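Local coordinates for farnesyltransferase, putative (Trypanosoma cruzi, PDB 3WCA), which probably catalyses the reductive condensation of two farnesyl diphosphate molecules to squalene, using NAD(P)H and magnesium ions, at residues Glu152-Tyr157 with Pro223-Glu228; Cys249-Val254 with Val294-Asp299. The protein carries 1 engineered substitution. All blocks are in the same frame, centred on the assembly; numbering follows the deposited sequence.

Contact 1: residues Glu152-Tyr157 with Pro223-Glu228; sequences ETKADY and PREIWE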
loop_
_atom_site.group_PDB
_atom_site.type_symbol
_atom_site.label_atom_id
_atom_site.label_comp_id
_atom_site.label_asym_id
_atom_site.label_seq_id
_atom_site.Cartn_x
_atom_site.Cartn_y
_atom_site.Cartn_z
ATOM N N GLU A 152 -0.347 -4.891 18.345
ATOM C CA GLU A 152 0.611 -5.488 19.260
ATOM C C GLU A 152 1.433 -6.614 18.641
ATOM O O GLU A 152 2.659 -6.638 18.756
ATOM C CB GLU A 152 -0.120 -6.010 20.504
ATOM C CG GLU A 152 -0.896 -4.945 21.289
ATOM C CD GLU A 152 -0.006 -3.819 21.811
ATOM O OE1 GLU A 152 1.087 -4.113 22.339
ATOM O OE2 GLU A 152 -0.406 -2.638 21.706
ATOM N N THR A 153 0.752 -7.541 17.979
ATOM C CA THR A 153 1.408 -8.697 17.382
ATOM C C THR A 153 1.696 -8.583 15.887
ATOM O O THR A 153 1.202 -7.680 15.214
ATOM C CB THR A 153 0.548 -9.953 17.575
ATOM O OG1 THR A 153 -0.692 -9.770 16.878
ATOM C CG2 THR A 153 0.266 -10.203 19.080
ATOM N N LYS A 154 2.488 -9.528 15.387
ATOM C CA LYS A 154 2.838 -9.594 13.981
ATOM C C LYS A 154 1.564 -9.965 13.244
ATOM O O LYS A 154 1.350 -9.554 12.104
ATOM C CB LYS A 154 3.909 -10.659 13.752
ATOM C CG LYS A 154 5.171 -10.384 14.535
ATOM C CD LYS A 154 6.238 -11.444 14.312
ATOM C CE LYS A 154 6.836 -11.385 12.922
ATOM N NZ LYS A 154 8.024 -12.293 12.839
ATOM N N ALA A 155 0.726 -10.750 13.914
ATOM C CA ALA A 155 -0.560 -11.170 13.368
ATOM C C ALA A 155 -1.409 -9.918 13.203
ATOM O O ALA A 155 -2.085 -9.749 12.189
ATOM C CB ALA A 155 -1.246 -12.149 14.329
ATOM N N ASP A 156 -1.380 -9.052 14.215
ATOM C CA ASP A 156 -2.118 -7.792 14.173
ATOM C C ASP A 156 -1.590 -6.965 12.990
ATOM O O ASP A 156 -2.366 -6.443 12.197
ATOM C CB ASP A 156 -1.899 -6.975 15.459
ATOM C CG ASP A 156 -2.632 -7.540 16.676
ATOM O OD1 ASP A 156 -2.271 -7.123 17.798
ATOM O OD2 ASP A 156 -3.560 -8.367 16.530
ATOM N N TYR A 157 -0.266 -6.844 12.901
ATOM C CA TYR A 157 0.400 -6.083 11.839
ATOM C C TYR A 157 -0.102 -6.570 10.476
ATOM O O TYR A 157 -0.611 -5.788 9.681
ATOM C CB TYR A 157 1.918 -6.268 11.974
ATOM C CG TYR A 157 2.809 -5.530 10.978
ATOM C CD1 TYR A 157 2.572 -4.193 10.626
ATOM C CD2 TYR A 157 3.959 -6.142 10.477
ATOM C CE1 TYR A 157 3.472 -3.488 9.805
ATOM C CE2 TYR A 157 4.858 -5.451 9.658
ATOM C CZ TYR A 157 4.614 -4.127 9.329
ATOM O OH TYR A 157 5.537 -3.450 8.550
ATOM N N PRO A 223 4.799 -3.387 14.844
ATOM C CA PRO A 223 4.248 -4.256 15.891
ATOM C C PRO A 223 5.136 -4.426 17.125
ATOM O O PRO A 223 6.343 -4.658 17.014
ATOM C CB PRO A 223 4.035 -5.571 15.157
ATOM C CG PRO A 223 5.210 -5.595 14.234
ATOM C CD PRO A 223 5.217 -4.187 13.680
ATOM N N ARG A 224 4.527 -4.308 18.300
ATOM C CA ARG A 224 5.262 -4.471 19.550
ATOM C C ARG A 224 6.021 -5.799 19.527
ATOM O O ARG A 224 7.180 -5.870 19.923
ATOM C CB ARG A 224 4.288 -4.447 20.733
ATOM C CG ARG A 224 4.920 -4.769 22.085
ATOM C CD ARG A 224 3.863 -4.845 23.177
ATOM N NE ARG A 224 3.287 -3.535 23.448
ATOM C CZ ARG A 224 3.873 -2.601 24.187
ATOM N NH1 ARG A 224 5.055 -2.841 24.739
ATOM N NH2 ARG A 224 3.285 -1.422 24.357
ATOM N N GLU A 225 5.367 -6.850 19.047
ATOM C CA GLU A 225 6.003 -8.153 18.992
ATOM C C GLU A 225 7.393 -8.063 18.373
ATOM O O GLU A 225 8.280 -8.834 18.727
ATOM C CB GLU A 225 5.153 -9.148 18.194
ATOM C CG GLU A 225 5.629 -10.588 18.354
ATOM C CD GLU A 225 4.867 -11.581 17.492
ATOM O OE1 GLU A 225 3.653 -11.386 17.281
ATOM O OE2 GLU A 225 5.481 -12.572 17.040
ATOM N N ILE A 226 7.593 -7.122 17.459
ATOM C CA ILE A 226 8.898 -6.983 16.830
ATOM C C ILE A 226 9.797 -5.960 17.529
ATOM O O ILE A 226 10.969 -6.246 17.803
ATOM C CB ILE A 226 8.766 -6.622 15.312
ATOM C CG1 ILE A 226 8.198 -7.822 14.553
ATOM C CG2 ILE A 226 10.124 -6.220 14.731
ATOM C CD1 ILE A 226 8.088 -7.625 13.044
ATOM N N TRP A 227 9.274 -4.781 17.845
ATOM C CA TRP A 227 10.132 -3.796 18.480
ATOM C C TRP A 227 10.481 -4.003 19.958
ATOM O O TRP A 227 11.500 -3.481 20.425
ATOM C CB TRP A 227 9.594 -2.368 18.275
ATOM C CG TRP A 227 8.211 -2.049 18.788
ATOM C CD1 TRP A 227 7.078 -1.896 18.038
ATOM C CD2 TRP A 227 7.848 -1.701 20.132
ATOM N NE1 TRP A 227 6.042 -1.464 18.824
ATOM C CE2 TRP A 227 6.485 -1.338 20.115
ATOM C CE3 TRP A 227 8.545 -1.659 21.347
ATOM C CZ2 TRP A 227 5.800 -0.931 21.271
ATOM C CZ3 TRP A 227 7.863 -1.254 22.498
ATOM C CH2 TRP A 227 6.504 -0.898 22.448
ATOM N N GLU A 228 9.677 -4.768 20.693
ATOM C CA GLU A 228 9.968 -4.968 22.116
ATOM C C GLU A 228 11.235 -5.787 22.371
ATOM O O GLU A 228 11.667 -5.947 23.516
ATOM C CB GLU A 228 8.766 -5.595 22.829
ATOM C CG GLU A 228 8.549 -7.083 22.601
ATOM C CD GLU A 228 7.315 -7.582 23.339
ATOM O OE1 GLU A 228 7.018 -7.045 24.429
ATOM O OE2 GLU A 228 6.646 -8.510 22.842
HETATM O O HOH W 1 2.002 -12.796 15.915
#

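Contact 2: residues Cys249-Val254 with Val294-Asp299; sequences CLNAMV and VFNNKD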
loop_
_atom_site.group_PDB
_atom_site.type_symbol
_atom_site.label_atom_id
_atom_site.label_comp_id
_atom_site.label_asym_id
_atom_site.label_seq_id
_atom_site.Cartn_x
_atom_site.Cartn_y
_atom_site.Cartn_z
ATOM N N CYS A 249 16.204 -3.019 14.756
ATOM C CA CYS A 249 14.765 -3.218 14.693
ATOM C C CYS A 249 14.300 -2.869 13.267
ATOM O O CYS A 249 13.474 -3.567 12.690
ATOM C CB CYS A 249 14.068 -2.335 15.721
ATOM S SG CYS A 249 12.280 -2.472 15.665
ATOM N N LEU A 250 14.839 -1.784 12.713
ATOM C CA LEU A 250 14.527 -1.378 11.345
ATOM C C LEU A 250 14.846 -2.556 10.433
ATOM O O LEU A 250 14.056 -2.901 9.546
ATOM C CB LEU A 250 15.378 -0.178 10.927
ATOM C CG LEU A 250 15.564 0.072 9.415
ATOM C CD1 LEU A 250 14.204 0.274 8.758
ATOM C CD2 LEU A 250 16.450 1.310 9.185
ATOM N N ASN A 251 15.993 -3.194 10.663
ATOM C CA ASN A 251 16.376 -4.331 9.830
ATOM C C ASN A 251 15.449 -5.526 9.991
ATOM O O ASN A 251 15.234 -6.280 9.045
ATOM C CB ASN A 251 17.828 -4.741 10.104
ATOM C CG ASN A 251 18.811 -3.726 9.576
ATOM O OD1 ASN A 251 18.448 -2.880 8.752
ATOM N ND2 ASN A 251 20.059 -3.794 10.039
ATOM N N ALA A 252 14.895 -5.694 11.186
ATOM C CA ALA A 252 13.972 -6.800 11.440
ATOM C C ALA A 252 12.660 -6.506 10.725
ATOM O O ALA A 252 11.945 -7.419 10.318
ATOM C CB ALA A 252 13.721 -6.961 12.943
ATOM N N MET A 253 12.337 -5.230 10.573
ATOM C CA MET A 253 11.104 -4.881 9.883
ATOM C C MET A 253 11.273 -5.224 8.406
ATOM O O MET A 253 10.388 -5.821 7.790
ATOM C CB MET A 253 10.798 -3.402 10.060
ATOM C CG MET A 253 10.399 -3.030 11.483
ATOM S SD MET A 253 8.765 -3.643 12.003
ATOM C CE MET A 253 7.694 -2.739 10.882
ATOM N N VAL A 254 12.429 -4.861 7.857
ATOM C CA VAL A 254 12.741 -5.136 6.462
ATOM C C VAL A 254 12.628 -6.646 6.216
ATOM O O VAL A 254 11.966 -7.083 5.268
ATOM C CB VAL A 254 14.154 -4.639 6.119
ATOM C CG1 VAL A 254 14.563 -5.106 4.730
ATOM C CG2 VAL A 254 14.182 -3.122 6.174
ATOM N N VAL A 294 16.098 1.900 2.563
ATOM C CA VAL A 294 15.881 2.070 3.991
ATOM C C VAL A 294 16.592 1.021 4.819
ATOM O O VAL A 294 16.852 1.236 5.997
ATOM C CB VAL A 294 14.380 2.034 4.391
ATOM C CG1 VAL A 294 13.616 3.119 3.659
ATOM C CG2 VAL A 294 13.801 0.655 4.127
ATOM N N PHE A 295 16.895 -0.115 4.212
ATOM C CA PHE A 295 17.555 -1.180 4.935
ATOM C C PHE A 295 18.896 -0.747 5.530
ATOM O O PHE A 295 19.724 -0.171 4.841
ATOM C CB PHE A 295 17.776 -2.381 4.016
ATOM C CG PHE A 295 18.515 -3.513 4.673
ATOM C CD1 PHE A 295 17.999 -4.138 5.803
ATOM C CD2 PHE A 295 19.733 -3.956 4.159
ATOM C CE1 PHE A 295 18.688 -5.193 6.418
ATOM C CE2 PHE A 295 20.432 -5.005 4.760
ATOM C CZ PHE A 295 19.908 -5.628 5.896
ATOM N N ASN A 296 19.092 -1.039 6.813
ATOM C CA ASN A 296 20.335 -0.727 7.504
ATOM C C ASN A 296 20.702 0.746 7.352
ATOM O O ASN A 296 21.875 1.095 7.372
ATOM C CB ASN A 296 21.454 -1.619 6.942
ATOM C CG ASN A 296 22.566 -1.890 7.953
ATOM O OD1 ASN A 296 22.334 -1.923 9.151
ATOM N ND2 ASN A 296 23.776 -2.105 7.460
ATOM N N ASN A 297 19.693 1.606 7.219
ATOM C CA ASN A 297 19.915 3.043 7.041
ATOM C C ASN A 297 19.403 3.816 8.241
ATOM O O ASN A 297 18.198 3.959 8.414
ATOM C CB ASN A 297 19.189 3.535 5.779
ATOM C CG ASN A 297 19.497 4.992 5.449
ATOM O OD1 ASN A 297 20.110 5.710 6.244
ATOM N ND2 ASN A 297 19.063 5.436 4.268
ATOM N N LYS A 298 20.307 4.342 9.061
ATOM C CA LYS A 298 19.864 5.058 10.249
ATOM C C LYS A 298 19.200 6.411 9.977
ATOM O O LYS A 298 18.614 7.015 10.876
ATOM C CB LYS A 298 21.028 5.196 11.252
ATOM C CG LYS A 298 21.736 6.520 11.278
ATOM C CD LYS A 298 22.754 6.643 10.174
ATOM C CE LYS A 298 23.593 7.892 10.386
ATOM N NZ LYS A 298 24.284 7.855 11.702
ATOM N N ASP A 299 19.267 6.871 8.734
ATOM C CA ASP A 299 18.652 8.141 8.360
ATOM C C ASP A 299 17.143 8.019 8.453
ATOM O O ASP A 299 16.433 9.009 8.584
ATOM C CB ASP A 299 19.034 8.539 6.928
ATOM C CG ASP A 299 20.486 8.976 6.804
ATOM O OD1 ASP A 299 21.058 9.404 7.825
ATOM O OD2 ASP A 299 21.047 8.912 5.684
#

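Contact 1: residues Glu152-Tyr157 with Pro223-Glu228
E225 N donates to E152 O (2.7 Å) where two helices begin side by side. The side chain of E225 returns to the other helix, its CG anti to the backbone N (chi1 -168°) and the rest extended, which carries OE1 to K154 N at 2.9 Å. This N-H enters from above the carboxylate plane, while a water joins OE1 to A155 N; so one carboxylate oxygen satisfies K154 N directly and A155 N through the water. T153, at the N-cap, and D156 form a capping box. D156 N reaches T153 OG1, and D156 OD1 takes both T153 N (3.1 Å) and E152 N, while its OD2 pairs with R149. The E152 carboxylate and R224 guanidinium lie nearly coplanar, with NE of R224 salt-bridged to OE1 of E152. P223, an N-cap with no N-H to satisfy, sets its CD over the Y157 ring face, 3.9 Å from the centroid, a CH-pi contact. Beneath these starts of helices 154-179 and 224-227 runs helix 243-258, touched by K154, Y157 and W227; Y157 also meets helix 191-207.

Contact 2: residues Cys249-Val254 with Val294-Asp299
N251 and N296 are joined through their side chains: N251 ND2 donates to N296 OD1 at 3.1 Å, almost straight at 174°, and N251 OD1 accepts a weak bond from N296 N at 2.8 Å. The arrangement docks a type II beta turn, V294 to N297, on a helix of this all-helical squalene synthase fold; the turn follows helix 274-294. A single asparagine suits the role, since its amide offers a donor and an acceptor at once. N296 OD1 lies in the N251 amide plane, but ND2 approaches it from above the N296 carbonyl plane, the two amides being well twisted against each other. N296 occupies the third turn position with positive phi (53°), a backbone conformation asparagine tolerates well. Its ND2 is held by R339 O, so both ends of this amide are bonded and its rotation is fixed.

Farther on, N297 uses OD1 to accept D299 N in an Asx turn, and its ND2 bonds L293 O, tying the chain back to the helix it has just left. Packing fills in around the polar pair. F295 has CG anti to its own N (chi1 177°), which swings the ring back to the helix; its CD1-CE1 side sits obliquely against N251, and CD1 meets V254 CG1 at 3.7 Å. V254 also turns CG2 to V294 CG2 (4.3 Å), a looser apolar contact between two branched side chains. I206 of helix 191-207 lies against both L250 and V294. The L250 methyl CD2 packs against two carbonyl oxygens of the turn, 3.2 Å from V294 O and 3.3 Å from N297 O.

In the fold
Helix 243-258 ties the two contacts together: it is one partner in contact 2 and the floor of contact 1. M253, on this helix, touches Y157, P223 and I226, and C249 SG packs on W227 CB, so one helix meets contact 1 and the 294-297 turn with different residues. Contact 1 is partly buried and relies on charged groups, a water and helix N-terminal amides, with its apolar part turned inward. Contact 2 is more buried and uses neutral amides amid aliphatic and aromatic packing. Both lie away from the magnesium and substrate-analogue sites, and they follow one another along the chain, contact 1 closing before contact 2 opens.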